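Local coordinates for protein type-2 restriction enzyme AgeI (Thalassobius gelatinovorus, PDB 5DWC) that cuts double-stranded DNA as a type II restriction endonuclease, recognising the sequence 5'-ACCGGT-3' and cleaving after the A, at residues T116-G121 with R139-M144; H166-L171 with S192-L197; D223-I228 with R255-S260. All blocks are in the same frame, centred on the assembly; numbering follows the deposited sequence.

In the fold
The three contacts follow one another along the chain without overlap; the first two lie in one mixed sheet and the third beside it. Interaction 1 pairs the ends of strands 113-117 and 143-148, and interaction 2 pairs strand 159-168 with 191-196; their centres lie about 12 Å apart. Strands 143-148 and 159-168 are neighbours, and the salt bridge from Asp142 to Lys168 ties the two contacts together. Interaction 3, about 11 Å between centres from interaction 2, packs helix 223-231 against the later 255-260 loop; Leu194 meets Ile228 there. Interactions 1 and 3 do not touch. The sheet is consistent with the central sheet of the PDDEXK nuclease clan.

Interaction 1 of 3, residues T116-G121 with R139-M144; sequences TALFKG and RKVDVM
Leu118 turns its side chain toward 139-144 and lays it over the backbone carbonyls of Val141 and Asp142. Its CG stands anti to the carbonyl carbon (chi1 -56°), which carries CD1 to a meeting place of two apolar groups: Val141 CG1, at 4.1 Å from Leu118 CD1, and the CB of Met144. The Leu118 and Val141 side chains run obliquely to one another, and Ala126 and Leu127 of helix 124-130 add to the same apolar cluster. Beneath it, Leu118 N donates to Asp142 O over 2.6 Å, arriving almost straight on to the carbonyl (168° at the oxygen), though the bond is bent at the hydrogen (142°). The pairing is antiparallel. Thr116 and Met144 form a hydrogen-bonded pair, in which Met144 N reaches Thr116 O at 3.0 Å while the return bond from Thr116 N is weak; Ala117 and Val143 form the non-hydrogen-bonded pair that follows. On the other edge of strand 143-148, Asp142 and Val143 both face Ile165, a classic beta bulge. Asp142 points its CB away from 116-121, and its carboxylate makes a salt bridge with Lys168. Val143 sets CG1 anti to its own N, 3.8 Å from Thr116 O.

Interaction 2 of 3, residues H166-L171 with S192-L197; sequences HAKVSL and SVLSTL
His166 lies beside Ser192 and Val193 at the start of a parallel pairing, the two strands of a beta-alpha-beta unit whose connection carries helix 179-187. The short segments of strands 159-168 and 191-196 run 20° from parallel. His166 N gives a nearly straight bond to Val193 O, 2.8 Å long. Its imidazole, swung anti to the carbonyl carbon, presents an edge to Ser192, with Ser192 OG in the ring plane, 3.1 Å from His166 CE1; that hydroxyl has its hydrogen bond with Ser182 of the crossover helix. Leu194 CD1 tucks against His166 O. Ala167 follows, its CA making a CH...O contact with Ser195 O, while its methyl touches Phe96 and Leu100 of helix 88-108. The same Ser195 oxygen accepts Lys168 N at 2.9 Å, approached close to head-on. The Lys168 side chain leads away to a salt bridge with Asp142, but its carbonyl stays in the contact: Thr196 OG1, anti to its own backbone N at chi1 -173°, donates to Lys168 O over 2.7 Å, and Leu197 N adds a weak bond to the same oxygen. Thr196 OG1 is also hydrogen-bonded to Asp198 N. Replacing Thr196 by a valine would probably leave Lys168 O with only that weak bond from across the contact and deprive the amide of Asp198 of its hydroxyl partner. The Val169 and Leu197 side chains cross at a slant near Phe96, CG1 of the first meeting CD1 of the second. Past Ser170, where the strand has given way to loop, Leu171 comes back across Thr196 at about a right angle, bringing its CD2 to 3.5 Å from Thr196 OG1 and, on toward the strand's middle, 4.1 Å from Leu194 CD2.

Interaction 3 of 3, residues D223-I228 with R255-S260; sequences DKRNYI and RHIYVS
Ile257 pushes its side chain between Ile228 and Arg225 on one side of helix 223-231, and its successive carbons show how a single branched chain can serve two neighbours. The CB of Ile257 is directed toward the helix. From it CG1 leaves anti to the carbonyl carbon (chi1 -62°) and reaches Ile228, where Ile257 CG1 stands 4.0 Å from Ile228 CG2 and nearly as close to the CB of that residue; the two isoleucines cross at about a right angle. The chain then extends, with chi2 at 171°, and carries CD1 on to Arg225. There Ile257 CD1 lies 3.9 Å from Arg225 CG, in the aliphatic part, and 3.8 Å from Arg225 NH1, sitting over one face of the guanidinium and offset toward its rim.

That flat group is held by polar partners at its nitrogens: Glu229 makes a salt bridge with NH1, while the carbonyls of Ser245 and Leu215 accept from NH2 and NE. These bonds probably fix its rotation, keeping a face turned to the methyl. Ile228 has a second neighbour in Arg255. Ile228 CG2 lies 3.8 Å from Arg255 CB, and Ile228 O approaches that same CB at 3.2 Å, while the hydroxyl of Ser253 is hydrogen-bonded to this oxygen. Arg255 then bends at chi2 and its end leads away from the helix, its side chain touching Met186 of helix 179-187.

The contact thus seats an irregular loop, lying between helices 223-231 and 268-276 in the chain, on the first of them, which in turn meets strand 191-196 through Ile228 and Leu194.

Interaction 1 of 3, residues T116-G121 with R139-M144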
loop_
_atom_site.group_PDB
_atom_site.type_symbol
_atom_site.label_atom_id
_atom_site.label_comp_id
_atom_site.label_asym_id
_atom_site.label_seq_id
_atom_site.Cartn_x
_atom_site.Cartn_y
_atom_site.Cartn_z
ATOM N N THR A 116 -10.386 -5.905 -4.925
ATOM C CA THR A 116 -11.337 -5.939 -3.821
ATOM C C THR A 116 -10.602 -6.023 -2.490
ATOM O O THR A 116 -9.960 -7.028 -2.189
ATOM C CB THR A 116 -12.311 -7.130 -3.937
ATOM O OG1 THR A 116 -12.909 -7.141 -5.239
ATOM C CG2 THR A 116 -13.404 -7.032 -2.881
ATOM N N ALA A 117 -10.696 -4.959 -1.698
ATOM C CA ALA A 117 -10.032 -4.912 -0.402
ATOM C C ALA A 117 -10.608 -5.955 0.549
ATOM O O ALA A 117 -11.810 -6.217 0.544
ATOM C CB ALA A 117 -10.150 -3.522 0.203
ATOM N N LEU A 118 -9.742 -6.554 1.359
ATOM C CA LEU A 118 -10.172 -7.552 2.327
ATOM C C LEU A 118 -9.836 -7.097 3.740
ATOM O O LEU A 118 -8.668 -6.896 4.077
ATOM C CB LEU A 118 -9.520 -8.904 2.033
ATOM C CG LEU A 118 -9.740 -9.468 0.627
ATOM C CD1 LEU A 118 -8.985 -10.778 0.456
ATOM C CD2 LEU A 118 -11.223 -9.653 0.346
ATOM N N PHE A 119 -10.863 -6.937 4.564
ATOM C CA PHE A 119 -10.680 -6.434 5.918
ATOM C C PHE A 119 -10.681 -7.570 6.934
ATOM O O PHE A 119 -11.223 -8.645 6.676
ATOM C CB PHE A 119 -11.765 -5.412 6.248
ATOM C CG PHE A 119 -12.029 -4.436 5.137
ATOM C CD1 PHE A 119 -11.023 -3.598 4.682
ATOM C CD2 PHE A 119 -13.277 -4.358 4.544
ATOM C CE1 PHE A 119 -11.258 -2.702 3.657
ATOM C CE2 PHE A 119 -13.520 -3.461 3.520
ATOM C CZ PHE A 119 -12.508 -2.633 3.076
ATOM N N LYS A 120 -10.065 -7.319 8.087
ATOM C CA LYS A 120 -9.898 -8.334 9.123
ATOM C C LYS A 120 -11.214 -8.996 9.521
ATOM O O LYS A 120 -12.162 -8.326 9.932
ATOM C CB LYS A 120 -9.235 -7.725 10.362
ATOM C CG LYS A 120 -9.233 -8.645 11.572
ATOM C CD LYS A 120 -8.655 -7.963 12.803
ATOM C CE LYS A 120 -7.186 -7.617 12.616
ATOM N NZ LYS A 120 -6.581 -7.079 13.871
ATOM N N GLY A 121 -11.262 -10.316 9.388
ATOM C CA GLY A 121 -12.427 -11.083 9.787
ATOM C C GLY A 121 -13.284 -11.548 8.626
ATOM O O GLY A 121 -13.950 -12.578 8.716
ATOM N N ARG A 139 -6.196 -14.747 7.798
ATOM C CA ARG A 139 -5.713 -13.373 7.938
ATOM C C ARG A 139 -4.489 -13.057 7.066
ATOM O O ARG A 139 -3.603 -12.318 7.497
ATOM C CB ARG A 139 -5.368 -13.079 9.408
ATOM C CG ARG A 139 -6.176 -13.858 10.454
ATOM C CD ARG A 139 -5.947 -13.329 11.871
ATOM N NE ARG A 139 -6.725 -14.065 12.868
ATOM C CZ ARG A 139 -6.248 -15.065 13.605
ATOM N NH1 ARG A 139 -4.988 -15.454 13.465
ATOM N NH2 ARG A 139 -7.032 -15.678 14.482
ATOM N N LYS A 140 -4.446 -13.577 5.839
ATOM C CA LYS A 140 -3.220 -13.506 5.032
ATOM C C LYS A 140 -3.223 -12.515 3.860
ATOM O O LYS A 140 -2.224 -11.826 3.628
ATOM C CB LYS A 140 -2.876 -14.890 4.483
ATOM C CG LYS A 140 -1.930 -15.700 5.367
ATOM C CD LYS A 140 -1.403 -14.886 6.541
ATOM C CE LYS A 140 -0.044 -14.255 6.259
ATOM N NZ LYS A 140 0.440 -13.502 7.460
ATOM N N VAL A 141 -4.323 -12.451 3.112
ATOM C CA VAL A 141 -4.369 -11.594 1.928
ATOM C C VAL A 141 -5.135 -10.298 2.170
ATOM O O VAL A 141 -6.223 -10.302 2.746
ATOM C CB VAL A 141 -5.000 -12.325 0.727
ATOM C CG1 VAL A 141 -5.089 -11.388 -0.472
ATOM C CG2 VAL A 141 -4.195 -13.560 0.371
ATOM N N ASP A 142 -4.559 -9.194 1.703
ATOM C CA ASP A 142 -5.132 -7.868 1.900
ATOM C C ASP A 142 -6.051 -7.440 0.754
ATOM O O ASP A 142 -7.176 -6.997 0.988
ATOM C CB ASP A 142 -4.014 -6.843 2.086
ATOM C CG ASP A 142 -3.228 -7.071 3.360
ATOM O OD1 ASP A 142 -3.782 -7.691 4.295
ATOM O OD2 ASP A 142 -2.061 -6.633 3.436
ATOM N N VAL A 143 -5.578 -7.562 -0.482
ATOM C CA VAL A 143 -6.390 -7.192 -1.639
ATOM C C VAL A 143 -6.454 -8.327 -2.659
ATOM O O VAL A 143 -5.425 -8.822 -3.114
ATOM C CB VAL A 143 -5.853 -5.921 -2.336
ATOM C CG1 VAL A 143 -6.747 -5.543 -3.506
ATOM C CG2 VAL A 143 -5.747 -4.767 -1.348
ATOM N N MET A 144 -7.669 -8.730 -3.017
ATOM C CA MET A 144 -7.876 -9.811 -3.975
ATOM C C MET A 144 -7.939 -9.297 -5.413
ATOM O O MET A 144 -8.518 -8.244 -5.684
ATOM C CB MET A 144 -9.158 -10.582 -3.632
ATOM C CG MET A 144 -9.996 -10.975 -4.835
ATOM S SD MET A 144 -11.629 -11.596 -4.390
ATOM C CE MET A 144 -11.267 -13.346 -4.160
#

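Interaction 2 of 3, residues H166-L171 with S192-L197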
loop_
_atom_site.group_PDB
_atom_site.type_symbol
_atom_site.label_atom_id
_atom_site.label_comp_id
_atom_site.label_asym_id
_atom_site.label_seq_id
_atom_site.Cartn_x
_atom_site.Cartn_y
_atom_site.Cartn_z
ATOM N N HIS A 166 -0.521 -8.211 -1.101
ATOM C CA HIS A 166 -0.155 -7.944 0.284
ATOM C C HIS A 166 0.189 -6.473 0.456
ATOM O O HIS A 166 1.310 -6.053 0.176
ATOM C CB HIS A 166 1.020 -8.816 0.716
ATOM C CG HIS A 166 0.789 -10.283 0.514
ATOM N ND1 HIS A 166 1.052 -10.920 -0.680
ATOM C CD2 HIS A 166 0.308 -11.233 1.350
ATOM C CE1 HIS A 166 0.746 -12.201 -0.570
ATOM N NE2 HIS A 166 0.293 -12.417 0.650
ATOM N N ALA A 167 -0.787 -5.694 0.907
ATOM C CA ALA A 167 -0.613 -4.256 1.063
ATOM C C ALA A 167 0.031 -3.915 2.402
ATOM O O ALA A 167 -0.619 -3.984 3.445
ATOM C CB ALA A 167 -1.951 -3.544 0.923
ATOM N N LYS A 168 1.308 -3.548 2.366
ATOM C CA LYS A 168 2.034 -3.184 3.579
ATOM C C LYS A 168 2.492 -1.729 3.549
ATOM O O LYS A 168 3.328 -1.355 2.731
ATOM C CB LYS A 168 3.237 -4.106 3.773
ATOM C CG LYS A 168 2.869 -5.523 4.176
ATOM C CD LYS A 168 2.345 -5.558 5.601
ATOM C CE LYS A 168 1.723 -6.904 5.946
ATOM N NZ LYS A 168 0.415 -7.105 5.256
ATOM N N VAL A 169 1.940 -0.915 4.447
ATOM C CA VAL A 169 2.318 0.494 4.548
ATOM C C VAL A 169 3.819 0.630 4.783
ATOM O O VAL A 169 4.486 1.463 4.165
ATOM C CB VAL A 169 1.558 1.210 5.683
ATOM C CG1 VAL A 169 2.164 2.581 5.957
ATOM C CG2 VAL A 169 0.078 1.333 5.342
ATOM N N SER A 170 4.345 -0.202 5.674
ATOM C CA SER A 170 5.775 -0.235 5.931
ATOM C C SER A 170 6.295 -1.664 5.842
ATOM O O SER A 170 5.654 -2.597 6.328
ATOM C CB SER A 170 6.092 0.355 7.303
ATOM O OG SER A 170 7.493 0.387 7.528
ATOM N N LEU A 171 7.453 -1.832 5.216
ATOM C CA LEU A 171 8.081 -3.143 5.111
ATOM C C LEU A 171 8.814 -3.505 6.398
ATOM O O LEU A 171 9.373 -4.594 6.517
ATOM C CB LEU A 171 9.044 -3.182 3.926
ATOM C CG LEU A 171 8.377 -3.002 2.562
ATOM C CD1 LEU A 171 9.399 -3.136 1.451
ATOM C CD2 LEU A 171 7.246 -4.005 2.386
ATOM N N SER A 192 1.111 -12.953 -6.718
ATOM C CA SER A 192 1.293 -12.519 -5.339
ATOM C C SER A 192 2.067 -11.208 -5.299
ATOM O O SER A 192 3.296 -11.201 -5.226
ATOM C CB SER A 192 2.017 -13.590 -4.525
ATOM O OG SER A 192 1.993 -13.279 -3.144
ATOM N N VAL A 193 1.339 -10.099 -5.345
ATOM C CA VAL A 193 1.952 -8.781 -5.451
ATOM C C VAL A 193 2.198 -8.145 -4.085
ATOM O O VAL A 193 1.356 -8.220 -3.189
ATOM C CB VAL A 193 1.080 -7.834 -6.299
ATOM C CG1 VAL A 193 1.795 -6.511 -6.535
ATOM C CG2 VAL A 193 0.724 -8.492 -7.622
ATOM N N LEU A 194 3.362 -7.524 -3.932
ATOM C CA LEU A 194 3.668 -6.768 -2.726
ATOM C C LEU A 194 3.563 -5.265 -2.987
ATOM O O LEU A 194 4.501 -4.637 -3.482
ATOM C CB LEU A 194 5.063 -7.118 -2.204
ATOM C CG LEU A 194 5.554 -6.326 -0.987
ATOM C CD1 LEU A 194 4.588 -6.430 0.181
ATOM C CD2 LEU A 194 6.928 -6.804 -0.573
ATOM N N SER A 195 2.408 -4.697 -2.660
ATOM C CA SER A 195 2.205 -3.259 -2.783
ATOM C C SER A 195 2.568 -2.576 -1.472
ATOM O O SER A 195 2.063 -2.947 -0.413
ATOM C CB SER A 195 0.760 -2.948 -3.171
ATOM O OG SER A 195 0.427 -3.565 -4.401
ATOM N N THR A 196 3.447 -1.581 -1.540
ATOM C CA THR A 196 3.932 -0.938 -0.326
ATOM C C THR A 196 4.125 0.567 -0.477
ATOM O O THR A 196 4.314 1.082 -1.579
ATOM C CB THR A 196 5.271 -1.558 0.140
ATOM O OG1 THR A 196 5.634 -1.019 1.418
ATOM C CG2 THR A 196 6.379 -1.262 -0.859
ATOM N N LEU A 197 4.066 1.266 0.650
ATOM C CA LEU A 197 4.376 2.684 0.693
ATOM C C LEU A 197 5.817 2.860 1.139
ATOM O O LEU A 197 6.365 3.961 1.072
ATOM C CB LEU A 197 3.419 3.421 1.629
ATOM C CG LEU A 197 1.983 3.550 1.121
ATOM C CD1 LEU A 197 1.050 3.993 2.232
ATOM C CD2 LEU A 197 1.927 4.523 -0.047
#

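Interaction 3 of 3, residues D223-I228 with R255-S260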
loop_
_atom_site.group_PDB
_atom_site.type_symbol
_atom_site.label_atom_id
_atom_site.label_comp_id
_atom_site.label_asym_id
_atom_site.label_seq_id
_atom_site.Cartn_x
_atom_site.Cartn_y
_atom_site.Cartn_z
ATOM N N ASP A 223 18.001 -7.705 3.312
ATOM C CA ASP A 223 17.194 -8.915 3.453
ATOM C C ASP A 223 15.787 -8.741 2.894
ATOM O O ASP A 223 15.215 -9.674 2.330
ATOM C CB ASP A 223 17.119 -9.341 4.920
ATOM C CG ASP A 223 18.173 -10.368 5.283
ATOM O OD1 ASP A 223 19.190 -10.456 4.564
ATOM O OD2 ASP A 223 17.983 -11.088 6.285
ATOM N N LYS A 224 15.239 -7.543 3.060
ATOM C CA LYS A 224 13.923 -7.217 2.526
ATOM C C LYS A 224 13.941 -7.278 1.001
ATOM O O LYS A 224 13.126 -7.964 0.383
ATOM C CB LYS A 224 13.484 -5.829 2.993
ATOM C CG LYS A 224 13.513 -5.635 4.500
ATOM C CD LYS A 224 12.310 -6.279 5.162
ATOM C CE LYS A 224 12.329 -6.059 6.666
ATOM N NZ LYS A 224 12.507 -4.620 7.000
ATOM N N ARG A 225 14.884 -6.555 0.407
ATOM C CA ARG A 225 15.044 -6.515 -1.041
ATOM C C ARG A 225 15.357 -7.898 -1.610
ATOM O O ARG A 225 14.948 -8.234 -2.722
ATOM C CB ARG A 225 16.146 -5.521 -1.417
ATOM C CG ARG A 225 16.484 -5.488 -2.893
ATOM C CD ARG A 225 17.563 -4.464 -3.184
ATOM N NE ARG A 225 17.077 -3.103 -2.988
ATOM C CZ ARG A 225 16.504 -2.373 -3.939
ATOM N NH1 ARG A 225 16.349 -2.874 -5.158
ATOM N NH2 ARG A 225 16.089 -1.142 -3.672
ATOM N N ASN A 226 16.080 -8.697 -0.831
ATOM C CA ASN A 226 16.473 -10.035 -1.255
ATOM C C ASN A 226 15.304 -11.011 -1.321
ATOM O O ASN A 226 15.409 -12.071 -1.935
ATOM C CB ASN A 226 17.556 -10.586 -0.327
ATOM C CG ASN A 226 18.953 -10.282 -0.824
ATOM O OD1 ASN A 226 19.533 -11.063 -1.575
ATOM N ND2 ASN A 226 19.501 -9.143 -0.410
ATOM N N TYR A 227 14.194 -10.654 -0.683
ATOM C CA TYR A 227 12.966 -11.434 -0.807
ATOM C C TYR A 227 12.479 -11.381 -2.248
ATOM O O TYR A 227 12.073 -12.393 -2.818
ATOM C CB TYR A 227 11.878 -10.911 0.135
ATOM C CG TYR A 227 12.157 -11.129 1.606
ATOM C CD1 TYR A 227 12.924 -12.205 2.038
ATOM C CD2 TYR A 227 11.648 -10.259 2.566
ATOM C CE1 TYR A 227 13.178 -12.407 3.384
ATOM C CE2 TYR A 227 11.897 -10.454 3.912
ATOM C CZ TYR A 227 12.663 -11.528 4.315
ATOM O OH TYR A 227 12.912 -11.724 5.656
ATOM N N ILE A 228 12.534 -10.188 -2.829
ATOM C CA ILE A 228 12.076 -9.960 -4.193
ATOM C C ILE A 228 13.126 -10.361 -5.223
ATOM O O ILE A 228 12.903 -11.251 -6.042
ATOM C CB ILE A 228 11.712 -8.477 -4.427
ATOM C CG1 ILE A 228 10.761 -7.976 -3.340
ATOM C CG2 ILE A 228 11.109 -8.286 -5.813
ATOM C CD1 ILE A 228 9.399 -8.616 -3.390
ATOM N N ARG A 255 12.541 -11.075 -10.519
ATOM C CA ARG A 255 11.488 -10.269 -9.920
ATOM C C ARG A 255 12.017 -8.864 -9.661
ATOM O O ARG A 255 13.198 -8.687 -9.363
ATOM C CB ARG A 255 10.992 -10.907 -8.623
ATOM C CG ARG A 255 10.709 -12.398 -8.738
ATOM C CD ARG A 255 9.583 -12.690 -9.723
ATOM N NE ARG A 255 9.247 -14.113 -9.756
ATOM C CZ ARG A 255 8.169 -14.622 -10.348
ATOM N NH1 ARG A 255 7.298 -13.828 -10.960
ATOM N NH2 ARG A 255 7.958 -15.930 -10.322
ATOM N N HIS A 256 11.147 -7.868 -9.777
ATOM C CA HIS A 256 11.584 -6.480 -9.674
ATOM C C HIS A 256 10.801 -5.646 -8.670
ATOM O O HIS A 256 9.632 -5.906 -8.387
ATOM C CB HIS A 256 11.507 -5.803 -11.044
ATOM C CG HIS A 256 12.454 -6.372 -12.051
ATOM N ND1 HIS A 256 12.129 -7.442 -12.857
ATOM C CD2 HIS A 256 13.719 -6.022 -12.384
ATOM C CE1 HIS A 256 13.152 -7.726 -13.642
ATOM N NE2 HIS A 256 14.130 -6.878 -13.376
ATOM N N ILE A 257 11.476 -4.631 -8.142
ATOM C CA ILE A 257 10.844 -3.611 -7.323
ATOM C C ILE A 257 10.567 -2.380 -8.176
ATOM O O ILE A 257 11.490 -1.654 -8.541
ATOM C CB ILE A 257 11.722 -3.219 -6.126
ATOM C CG1 ILE A 257 11.951 -4.426 -5.214
ATOM C CG2 ILE A 257 11.096 -2.065 -5.360
ATOM C CD1 ILE A 257 12.973 -4.176 -4.128
ATOM N N TYR A 258 9.300 -2.156 -8.507
ATOM C CA TYR A 258 8.920 -1.004 -9.314
ATOM C C TYR A 258 8.594 0.186 -8.417
ATOM O O TYR A 258 8.005 0.023 -7.349
ATOM C CB TYR A 258 7.726 -1.337 -10.213
ATOM C CG TYR A 258 7.960 -2.505 -11.151
ATOM C CD1 TYR A 258 8.601 -2.326 -12.371
ATOM C CD2 TYR A 258 7.528 -3.784 -10.821
ATOM C CE1 TYR A 258 8.813 -3.389 -13.231
ATOM C CE2 TYR A 258 7.734 -4.852 -11.676
ATOM C CZ TYR A 258 8.375 -4.649 -12.879
ATOM O OH TYR A 258 8.582 -5.709 -13.730
ATOM N N VAL A 259 8.990 1.380 -8.849
ATOM C CA VAL A 259 8.769 2.594 -8.068
ATOM C C VAL A 259 8.117 3.681 -8.918
ATOM O O VAL A 259 8.583 3.980 -10.017
ATOM C CB VAL A 259 10.088 3.142 -7.483
ATOM C CG1 VAL A 259 9.824 4.391 -6.654
ATOM C CG2 VAL A 259 10.792 2.080 -6.649
ATOM N N SER A 260 7.039 4.268 -8.403
ATOM C CA SER A 260 6.334 5.338 -9.100
ATOM C C SER A 260 5.468 6.152 -8.142
ATOM O O SER A 260 5.287 5.780 -6.982
ATOM C CB SER A 260 5.464 4.768 -10.222
ATOM O OG SER A 260 4.371 4.034 -9.697
#